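PDB 4ZOE: Lin1840 protein, which probably hydrolyses terminal, non-reducing beta-D-glucosyl residues with release of beta-D-glucose, as a family 3 glycoside hydrolase involved in beta-1,2-glucan metabolism. Local coordinates for residues T236-V241 with I268-A273; P499-L504 with S519-E524; Y565-T570 with R655-L660. The protein carries 1 engineered substitution. All coordinates share one frame; numbering follows the deposited sequence.

Interaction 1 (T236-V241 with I268-A273); sequences TAFNVV and ISDWGA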
loop_
_atom_site.group_PDB
_atom_site.type_symbol
_atom_site.label_atom_id
_atom_site.label_comp_id
_atom_site.label_asym_id
_atom_site.label_seq_id
_atom_site.Cartn_x
_atom_site.Cartn_y
_atom_site.Cartn_z
ATOM N N THR A 236 3.805 -13.227 19.118
ATOM C CA THR A 236 2.689 -12.579 18.365
ATOM C C THR A 236 3.061 -11.165 17.768
ATOM O O THR A 236 4.098 -10.558 18.199
ATOM C CB THR A 236 1.469 -12.381 19.284
ATOM O OG1 THR A 236 1.669 -11.303 20.261
ATOM C CG2 THR A 236 1.110 -13.749 20.030
ATOM N N ALA A 237 2.299 -10.696 16.747
ATOM C CA ALA A 237 2.631 -9.460 16.147
ATOM C C ALA A 237 1.752 -8.369 16.782
ATOM O O ALA A 237 0.604 -8.602 17.188
ATOM C CB ALA A 237 2.422 -9.566 14.635
ATOM N N PHE A 238 2.257 -7.133 16.816
ATOM C CA PHE A 238 1.434 -5.968 17.104
ATOM C C PHE A 238 0.235 -5.595 16.193
ATOM O O PHE A 238 -0.656 -4.930 16.651
ATOM C CB PHE A 238 2.290 -4.690 17.175
ATOM C CG PHE A 238 3.240 -4.653 18.375
ATOM C CD1 PHE A 238 2.788 -4.936 19.635
ATOM C CD2 PHE A 238 4.562 -4.292 18.197
ATOM C CE1 PHE A 238 3.644 -4.894 20.714
ATOM C CE2 PHE A 238 5.453 -4.218 19.266
ATOM C CZ PHE A 238 4.988 -4.504 20.511
ATOM N N ASN A 239 0.289 -6.021 14.960
ATOM C CA ASN A 239 -0.655 -5.523 13.911
ATOM C C ASN A 239 -1.925 -6.367 13.944
ATOM O O ASN A 239 -1.910 -7.531 14.465
ATOM C CB ASN A 239 -0.089 -5.652 12.513
ATOM C CG ASN A 239 0.576 -7.024 12.216
ATOM O OD1 ASN A 239 1.666 -7.363 12.739
ATOM N ND2 ASN A 239 -0.095 -7.836 11.375
ATOM N N VAL A 240 -2.948 -5.787 13.351
ATOM C CA VAL A 240 -4.150 -6.581 12.935
ATOM C C VAL A 240 -3.770 -7.533 11.789
ATOM O O VAL A 240 -2.849 -7.227 11.043
ATOM C CB VAL A 240 -5.306 -5.706 12.495
ATOM C CG1 VAL A 240 -5.931 -4.924 13.660
ATOM C CG2 VAL A 240 -5.004 -4.829 11.255
ATOM N N VAL A 241 -4.392 -8.707 11.741
ATOM C CA VAL A 241 -4.403 -9.640 10.638
ATOM C C VAL A 241 -5.841 -9.772 10.277
ATOM O O VAL A 241 -6.675 -10.189 11.040
ATOM C CB VAL A 241 -3.719 -10.989 10.938
ATOM C CG1 VAL A 241 -3.890 -11.941 9.756
ATOM C CG2 VAL A 241 -2.230 -10.766 11.238
ATOM N N ILE A 268 4.491 -16.454 22.942
ATOM C CA ILE A 268 4.751 -15.287 23.837
ATOM C C ILE A 268 4.200 -14.059 23.109
ATOM O O ILE A 268 4.264 -13.998 21.833
ATOM C CB ILE A 268 6.328 -15.096 24.136
ATOM C CG1 ILE A 268 6.558 -13.977 25.180
ATOM C CG2 ILE A 268 7.175 -14.810 22.862
ATOM C CD1 ILE A 268 8.022 -13.712 25.568
ATOM N N SER A 269 3.552 -13.161 23.844
ATOM C CA SER A 269 3.152 -11.877 23.345
ATOM C C SER A 269 4.324 -11.038 23.006
ATOM O O SER A 269 5.358 -11.143 23.634
ATOM C CB SER A 269 2.208 -11.125 24.315
ATOM O OG SER A 269 2.827 -10.396 25.337
ATOM N N ASP A 270 4.167 -10.181 22.003
ATOM C CA ASP A 270 5.113 -9.045 21.882
ATOM C C ASP A 270 4.901 -8.125 23.107
ATOM O O ASP A 270 3.931 -8.304 23.886
ATOM C CB ASP A 270 5.007 -8.345 20.518
ATOM C CG ASP A 270 6.281 -7.628 20.134
ATOM O OD1 ASP A 270 7.080 -7.248 21.037
ATOM O OD2 ASP A 270 6.439 -7.343 18.954
ATOM N N TRP A 271 5.696 -7.076 23.268
ATOM C CA TRP A 271 5.624 -6.265 24.458
ATOM C C TRP A 271 4.303 -5.470 24.650
ATOM O O TRP A 271 3.966 -4.606 23.870
ATOM C CB TRP A 271 6.774 -5.296 24.502
ATOM C CG TRP A 271 6.832 -4.480 25.759
ATOM C CD1 TRP A 271 5.917 -3.519 26.174
ATOM C CD2 TRP A 271 7.867 -4.443 26.730
ATOM N NE1 TRP A 271 6.326 -2.938 27.312
ATOM C CE2 TRP A 271 7.516 -3.486 27.679
ATOM C CE3 TRP A 271 9.055 -5.114 26.890
ATOM C CZ2 TRP A 271 8.287 -3.226 28.779
ATOM C CZ3 TRP A 271 9.811 -4.841 27.970
ATOM C CH2 TRP A 271 9.439 -3.913 28.901
ATOM N N GLY A 272 3.573 -5.773 25.728
ATOM C CA GLY A 272 2.291 -5.161 25.959
ATOM C C GLY A 272 1.188 -5.530 25.001
ATOM O O GLY A 272 0.078 -5.045 25.185
ATOM N N ALA A 273 1.437 -6.432 24.054
ATOM C CA ALA A 273 0.506 -6.678 22.954
ATOM C C ALA A 273 -0.846 -7.276 23.464
ATOM O O ALA A 273 -1.919 -7.096 22.834
ATOM C CB ALA A 273 1.143 -7.635 21.982
HETATM O O HOH W 1 5.077 -7.106 16.665
#
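Thr236 N donates to Ile268 O at 2.9 Å, and Asp270 N to Thr236 OG1 at 3.2 Å with an N-H...O angle of 158°. The threonine torsion (chi1 73°) sets OG1 between its own N and carbonyl carbon, facing the 268-273 loop, and the same oxygen is also hydrogen-bonded to Thr247 OG1. A water joins the segments once more, accepting from Phe238 N at 2.8 Å and donating to Asp270 OD2 at 2.7 Å.

The stacking component is the Asp270 side chain lying on one face of the Phe238 ring. Ring and carboxylate planes differ by only 15°, with OD2 toward the ring's rim, 3.3 Å from Phe238 CE2. Asp270 CB adds a CH-pi contact 4.0 Å from the ring centroid. At the ring edge, in its plane, Trp271 O approaches Phe238 CE1 to 3.2 Å, while Ala273 CB completes the apolar part obliquely. Tyr205 meets the ring nearly at right angles, and Arg572 of the second subunit makes a cation-pi contact with it.

Within the loop, a type II turn from Asp270 to Ala273 is closed at Asp270 O, where Ser269 OG and Ala273 N arrive from opposite faces. Asp270 OD1 takes Trp271 N. Its carboxylate is therefore held flat against the phenylalanine, one oxygen tied to its own loop and the other to water. Family 3 enzymes carry their nucleophile in such a Ser-Asp-Trp loop after the seventh barrel strand, so this chemistry probably orients an active-site carboxylate.

Interaction 2 (P499-L504 with S519-E524); sequences PVVITL and SDALLE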
loop_
_atom_site.group_PDB
_atom_site.type_symbol
_atom_site.label_atom_id
_atom_site.label_comp_id
_atom_site.label_asym_id
_atom_site.label_seq_id
_atom_site.Cartn_x
_atom_site.Cartn_y
_atom_site.Cartn_z
ATOM N N PRO A 499 38.412 11.435 -7.932
ATOM C CA PRO A 499 37.470 10.287 -7.904
ATOM C C PRO A 499 36.929 10.077 -6.499
ATOM O O PRO A 499 37.675 10.204 -5.507
ATOM C CB PRO A 499 38.319 9.066 -8.283
ATOM C CG PRO A 499 39.669 9.610 -8.690
ATOM C CD PRO A 499 39.801 11.021 -8.222
ATOM N N VAL A 500 35.630 9.742 -6.424
ATOM C CA VAL A 500 34.947 9.569 -5.177
ATOM C C VAL A 500 34.375 8.154 -5.024
ATOM O O VAL A 500 33.623 7.674 -5.926
ATOM C CB VAL A 500 33.797 10.590 -5.046
ATOM C CG1 VAL A 500 33.079 10.411 -3.713
ATOM C CG2 VAL A 500 34.297 11.998 -5.267
ATOM N N VAL A 501 34.674 7.490 -3.887
ATOM C CA VAL A 501 33.923 6.306 -3.475
ATOM C C VAL A 501 33.016 6.748 -2.316
ATOM O O VAL A 501 33.509 7.237 -1.325
ATOM C CB VAL A 501 34.739 5.206 -2.694
ATOM C CG1 VAL A 501 33.892 3.953 -2.411
ATOM C CG2 VAL A 501 36.078 4.936 -3.232
ATOM N N ILE A 502 31.712 6.498 -2.374
ATOM C CA ILE A 502 30.805 6.724 -1.255
ATOM C C ILE A 502 30.629 5.399 -0.541
ATOM O O ILE A 502 30.315 4.375 -1.202
ATOM C CB ILE A 502 29.414 7.215 -1.772
ATOM C CG1 ILE A 502 29.557 8.642 -2.218
ATOM C CG2 ILE A 502 28.340 7.160 -0.639
ATOM C CD1 ILE A 502 28.395 9.249 -2.993
ATOM N N THR A 503 30.918 5.379 0.733
ATOM C CA THR A 503 30.711 4.252 1.561
ATOM C C THR A 503 29.454 4.603 2.389
ATOM O O THR A 503 29.467 5.485 3.163
ATOM C CB THR A 503 31.875 3.972 2.548
ATOM O OG1 THR A 503 32.262 5.187 3.219
ATOM C CG2 THR A 503 33.061 3.479 1.824
ATOM N N LEU A 504 28.345 3.922 2.137
ATOM C CA LEU A 504 27.027 4.238 2.734
ATOM C C LEU A 504 26.651 3.263 3.877
ATOM O O LEU A 504 26.727 2.046 3.686
ATOM C CB LEU A 504 25.969 4.159 1.641
ATOM C CG LEU A 504 24.546 4.482 2.050
ATOM C CD1 LEU A 504 24.439 5.977 2.314
ATOM C CD2 LEU A 504 23.595 4.061 0.976
ATOM N N SER A 519 29.163 10.275 -7.745
ATOM C CA SER A 519 30.354 9.543 -7.344
ATOM C C SER A 519 30.780 8.547 -8.413
ATOM O O SER A 519 30.019 8.273 -9.445
ATOM C CB SER A 519 30.179 8.869 -5.935
ATOM O OG SER A 519 29.185 7.833 -5.957
ATOM N N ASP A 520 32.009 8.036 -8.278
ATOM C CA ASP A 520 32.525 7.001 -9.216
ATOM C C ASP A 520 32.290 5.598 -8.751
ATOM O O ASP A 520 32.130 4.698 -9.544
ATOM C CB ASP A 520 34.014 7.213 -9.412
ATOM C CG ASP A 520 34.316 8.601 -9.883
ATOM O OD1 ASP A 520 34.106 8.811 -11.055
ATOM O OD2 ASP A 520 34.628 9.494 -9.093
ATOM N N ALA A 521 32.255 5.404 -7.438
ATOM C CA ALA A 521 31.973 4.102 -6.821
ATOM C C ALA A 521 30.990 4.304 -5.646
ATOM O O ALA A 521 30.948 5.382 -5.012
ATOM C CB ALA A 521 33.275 3.334 -6.418
ATOM N N LEU A 522 30.173 3.289 -5.399
ATOM C CA LEU A 522 29.184 3.266 -4.303
ATOM C C LEU A 522 29.162 1.897 -3.645
ATOM O O LEU A 522 28.824 0.976 -4.281
ATOM C CB LEU A 522 27.772 3.729 -4.848
ATOM C CG LEU A 522 26.589 3.603 -3.869
ATOM C CD1 LEU A 522 26.726 4.600 -2.707
ATOM C CD2 LEU A 522 25.295 3.857 -4.616
ATOM N N LEU A 523 29.491 1.818 -2.376
ATOM C CA LEU A 523 29.559 0.590 -1.577
ATOM C C LEU A 523 28.571 0.749 -0.400
ATOM O O LEU A 523 28.627 1.671 0.436
ATOM C CB LEU A 523 30.998 0.315 -1.071
ATOM C CG LEU A 523 31.272 -0.993 -0.295
ATOM C CD1 LEU A 523 30.998 -2.195 -1.173
ATOM C CD2 LEU A 523 32.741 -0.938 0.204
ATOM N N GLU A 524 27.614 -0.151 -0.419
ATOM C CA GLU A 524 26.568 -0.252 0.575
ATOM C C GLU A 524 27.061 -1.209 1.678
ATOM O O GLU A 524 27.091 -2.410 1.477
ATOM C CB GLU A 524 25.276 -0.836 -0.063
ATOM C CG GLU A 524 24.173 -1.227 0.910
ATOM C CD GLU A 524 23.608 -0.048 1.688
ATOM O OE1 GLU A 524 24.280 0.371 2.669
ATOM O OE2 GLU A 524 22.484 0.440 1.349
#
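Val500 O is gripped by two backbone donors, Asp520 N at 2.9 Å and Ala521 N at 3.1 Å, both in the carbonyl plane. Asp520 also reaches back with its side chain: OD2 receives Val500 N at 2.9 Å on the anti lone pair. The parallel ladder begins at this double grip, and Val501, Ile502, Thr503 and Leu504 pair with Ala521 to Glu524 in turn. Its straightest rung is Leu504 N to Leu523 O (2.8 Å, 175°).

Ile502 projects CG1 beside its backbone N (chi1 -74°), which carries CD1 to Ser519 CB at a tight 3.5 Å. Its other branch, CG2, meets Leu522 CD1 at 3.7 Å. On the opposite face Val501 CG1 touches Ala521 CB at 4.1 Å. The Glu524 chain bends at chi2 and crosses Leu504 at an angle, its OE2 near Leu504 CD2, but its oxygens bond beyond the pair, OE1 to Trp526 N and OE2 to Asn506 ND2.

The strands, 15° from parallel, belong to one beta-alpha-beta unit through helix 513-516. Strand 459-465 flanks 500-504, strand 376-380 runs antiparallel beyond 521-524, and helix 532-541 packs on the face bearing Val501, Thr503 and Leu523.

Interaction 3 (Y565-T570 with R655-L660); sequences YNHLRT and RPVKEL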
loop_
_atom_site.group_PDB
_atom_site.type_symbol
_atom_site.label_atom_id
_atom_site.label_comp_id
_atom_site.label_asym_id
_atom_site.label_seq_id
_atom_site.Cartn_x
_atom_site.Cartn_y
_atom_site.Cartn_z
ATOM N N TYR A 565 10.713 -7.375 -6.943
ATOM C CA TYR A 565 11.009 -8.099 -8.196
ATOM C C TYR A 565 9.930 -9.093 -8.530
ATOM O O TYR A 565 9.727 -9.393 -9.718
ATOM C CB TYR A 565 12.409 -8.839 -8.112
ATOM C CG TYR A 565 12.309 -10.203 -7.415
ATOM C CD1 TYR A 565 12.282 -10.304 -6.077
ATOM C CD2 TYR A 565 12.159 -11.350 -8.161
ATOM C CE1 TYR A 565 12.068 -11.527 -5.447
ATOM C CE2 TYR A 565 12.030 -12.578 -7.556
ATOM C CZ TYR A 565 12.002 -12.658 -6.227
ATOM O OH TYR A 565 11.733 -13.893 -5.717
ATOM N N ASN A 566 9.248 -9.630 -7.500
ATOM C CA ASN A 566 8.302 -10.739 -7.692
ATOM C C ASN A 566 6.904 -10.217 -7.826
ATOM O O ASN A 566 5.960 -10.549 -7.086
ATOM C CB ASN A 566 8.466 -11.823 -6.612
ATOM C CG ASN A 566 8.300 -11.316 -5.227
ATOM O OD1 ASN A 566 8.623 -10.152 -4.911
ATOM N ND2 ASN A 566 7.876 -12.240 -4.335
ATOM N N HIS A 567 6.734 -9.384 -8.839
ATOM C CA HIS A 567 5.470 -8.686 -9.040
ATOM C C HIS A 567 4.642 -9.336 -10.146
ATOM O O HIS A 567 5.171 -10.119 -10.964
ATOM C CB HIS A 567 5.770 -7.219 -9.365
ATOM C CG HIS A 567 6.564 -7.039 -10.602
ATOM N ND1 HIS A 567 5.972 -7.051 -11.849
ATOM C CD2 HIS A 567 7.898 -6.861 -10.817
ATOM C CE1 HIS A 567 6.904 -6.907 -12.785
ATOM N NE2 HIS A 567 8.072 -6.797 -12.196
ATOM N N LEU A 568 3.372 -8.961 -10.193
ATOM C CA LEU A 568 2.469 -9.534 -11.162
ATOM C C LEU A 568 2.648 -8.748 -12.419
ATOM O O LEU A 568 3.123 -7.600 -12.432
ATOM C CB LEU A 568 1.035 -9.483 -10.672
ATOM C CG LEU A 568 0.785 -10.224 -9.312
ATOM C CD1 LEU A 568 -0.751 -10.092 -9.131
ATOM C CD2 LEU A 568 1.334 -11.633 -9.270
ATOM N N ARG A 569 2.194 -9.339 -13.484
ATOM C CA ARG A 569 2.362 -8.714 -14.757
ATOM C C ARG A 569 1.457 -7.545 -15.099
ATOM O O ARG A 569 1.853 -6.719 -15.920
ATOM C CB ARG A 569 2.269 -9.830 -15.776
ATOM C CG ARG A 569 2.656 -9.476 -17.182
ATOM C CD ARG A 569 3.286 -10.720 -17.847
ATOM N NE ARG A 569 3.854 -10.343 -19.109
ATOM C CZ ARG A 569 3.205 -10.319 -20.267
ATOM N NH1 ARG A 569 1.929 -10.611 -20.374
ATOM N NH2 ARG A 569 3.844 -9.904 -21.345
ATOM N N THR A 570 0.213 -7.546 -14.577
ATOM C CA THR A 570 -0.877 -6.707 -14.971
ATOM C C THR A 570 -1.430 -7.091 -16.363
ATOM O O THR A 570 -0.867 -7.912 -17.089
ATOM C CB THR A 570 -0.614 -5.149 -14.937
ATOM O OG1 THR A 570 -0.046 -4.725 -16.156
ATOM C CG2 THR A 570 0.298 -4.667 -13.721
ATOM N N ARG A 655 0.353 -15.087 -11.484
ATOM C CA ARG A 655 1.513 -15.425 -10.674
ATOM C C ARG A 655 2.598 -14.429 -10.980
ATOM O O ARG A 655 2.630 -13.840 -12.066
ATOM C CB ARG A 655 2.030 -16.867 -10.974
ATOM C CG ARG A 655 0.929 -17.908 -10.777
ATOM C CD ARG A 655 0.909 -18.490 -9.346
ATOM N NE ARG A 655 2.142 -19.102 -9.085
ATOM C CZ ARG A 655 3.051 -18.814 -8.137
ATOM N NH1 ARG A 655 3.012 -17.823 -7.251
ATOM N NH2 ARG A 655 4.113 -19.517 -8.182
ATOM N N PRO A 656 3.504 -14.281 -10.075
ATOM C CA PRO A 656 4.629 -13.339 -10.268
ATOM C C PRO A 656 5.479 -13.639 -11.450
ATOM O O PRO A 656 5.540 -14.789 -11.931
ATOM C CB PRO A 656 5.461 -13.458 -9.017
ATOM C CG PRO A 656 4.723 -14.452 -8.155
ATOM C CD PRO A 656 3.552 -15.009 -8.818
ATOM N N VAL A 657 6.073 -12.600 -11.993
ATOM C CA VAL A 657 6.879 -12.761 -13.253
ATOM C C VAL A 657 8.140 -13.602 -13.067
ATOM O O VAL A 657 8.608 -14.207 -14.019
ATOM C CB VAL A 657 7.295 -11.414 -13.878
ATOM C CG1 VAL A 657 6.053 -10.670 -14.374
ATOM C CG2 VAL A 657 8.128 -10.591 -12.928
ATOM N N LYS A 658 8.642 -13.599 -11.835
ATOM C CA LYS A 658 9.684 -14.473 -11.328
ATOM C C LYS A 658 9.505 -14.656 -9.829
ATOM O O LYS A 658 9.056 -13.756 -9.087
ATOM C CB LYS A 658 11.121 -13.829 -11.390
ATOM C CG LYS A 658 11.628 -13.514 -12.691
ATOM C CD LYS A 658 13.025 -12.973 -12.619
ATOM C CE LYS A 658 13.643 -12.926 -13.953
ATOM N NZ LYS A 658 12.990 -12.035 -14.918
ATOM N N GLU A 659 9.982 -15.809 -9.368
ATOM C CA GLU A 659 10.230 -16.035 -7.941
ATOM C C GLU A 659 11.503 -16.812 -7.746
ATOM O O GLU A 659 11.760 -17.800 -8.485
ATOM C CB GLU A 659 9.084 -16.874 -7.401
ATOM C CG GLU A 659 7.667 -16.312 -7.415
ATOM C CD GLU A 659 6.657 -17.311 -6.819
ATOM O OE1 GLU A 659 6.604 -18.513 -7.205
ATOM O OE2 GLU A 659 5.880 -16.935 -5.952
ATOM N N LEU A 660 12.327 -16.401 -6.776
ATOM C CA LEU A 660 13.532 -17.097 -6.477
ATOM C C LEU A 660 13.195 -18.466 -5.879
ATOM O O LEU A 660 12.427 -18.520 -4.891
ATOM C CB LEU A 660 14.379 -16.333 -5.439
ATOM C CG LEU A 660 15.780 -16.832 -5.215
ATOM C CD1 LEU A 660 16.686 -16.630 -6.389
ATOM C CD2 LEU A 660 16.403 -16.212 -3.968
HETATM O O HOH W 2 6.013 -14.586 -4.659
HETATM O O HOH W 3 1.161 -11.950 -13.261
#
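Leu660 N donates to Tyr565 OH at 2.8 Å with an N-H...O angle of 165°, and the donor sits at the edge of the phenol ring, near its plane. A second direct bond, Val657 N to His567 O, is equally short at 2.8 Å. Val657 CG2 lies over one face of the His567 imidazole, 4.0 Å from the centroid and 19° off the ring normal. Val657 CG1 turns instead toward Arg569 CB. Leu568 CD2 rests on the peptide entering Pro656, 3.5 Å from Pro656 N, while Pro656 CB packs against Asn566 O.

Further out, torsions and waters set these groups in place. Tyr565 CG stands between its backbone N and carbonyl carbon (chi1 83°), which swings the ring so that Asn566 CB covers its centre on one face. His567 ND1 bonds Leu568 O in the plane of its ring, fixing the imidazole's rotation. One water takes Arg569 N and gives to Arg655 O; another accepts from Asn566 ND2 and lies 2.7 Å from Glu659 OE2.

In the next shell Arg655 grips Glu659 end-on, with NH2 to OE1 at 2.9 Å and NH1 to OE2. Arg655 also makes a long, weak ion pair with Asp648, a magnesium ligand.

The contact thus joins the glycosyl hydrolase family 3 C-terminal domain to the fibronectin type III-like domain through two direct hydrogen bonds, two waters and packing of Val657 and Pro656. Arg655, Glu659 and its second partner Lys661 form a charged cluster that probably tempers the field near Asp648, and the phenol oxygen, hydrogen-bonded to Leu660 N and Asp157 OD1, is probably held firmly.

The three contacts sample three regions of the chain without touching. Interactions 1 and 2 are on opposite sides of the chain's centre, their own centres 40 Å apart. Interaction 3 is about 18 Å from interaction 1 and 16 Å from interaction 2 between nearest atoms. The dimer relates interactions 1 and 3 more closely. Arg572 of the second subunit, just beyond residues 565-570 there, makes a cation-pi contact with Phe238 of interaction 1, while Arg569 NH1 of interaction 3 hydrogen-bonds Asn279 O of the second subunit. Interaction 1 holds the probable nucleophile loop; interaction 3 lies near the magnesium ion, about 6 Å from the Arg655 side chain. Interaction 2 makes no contact with the second subunit.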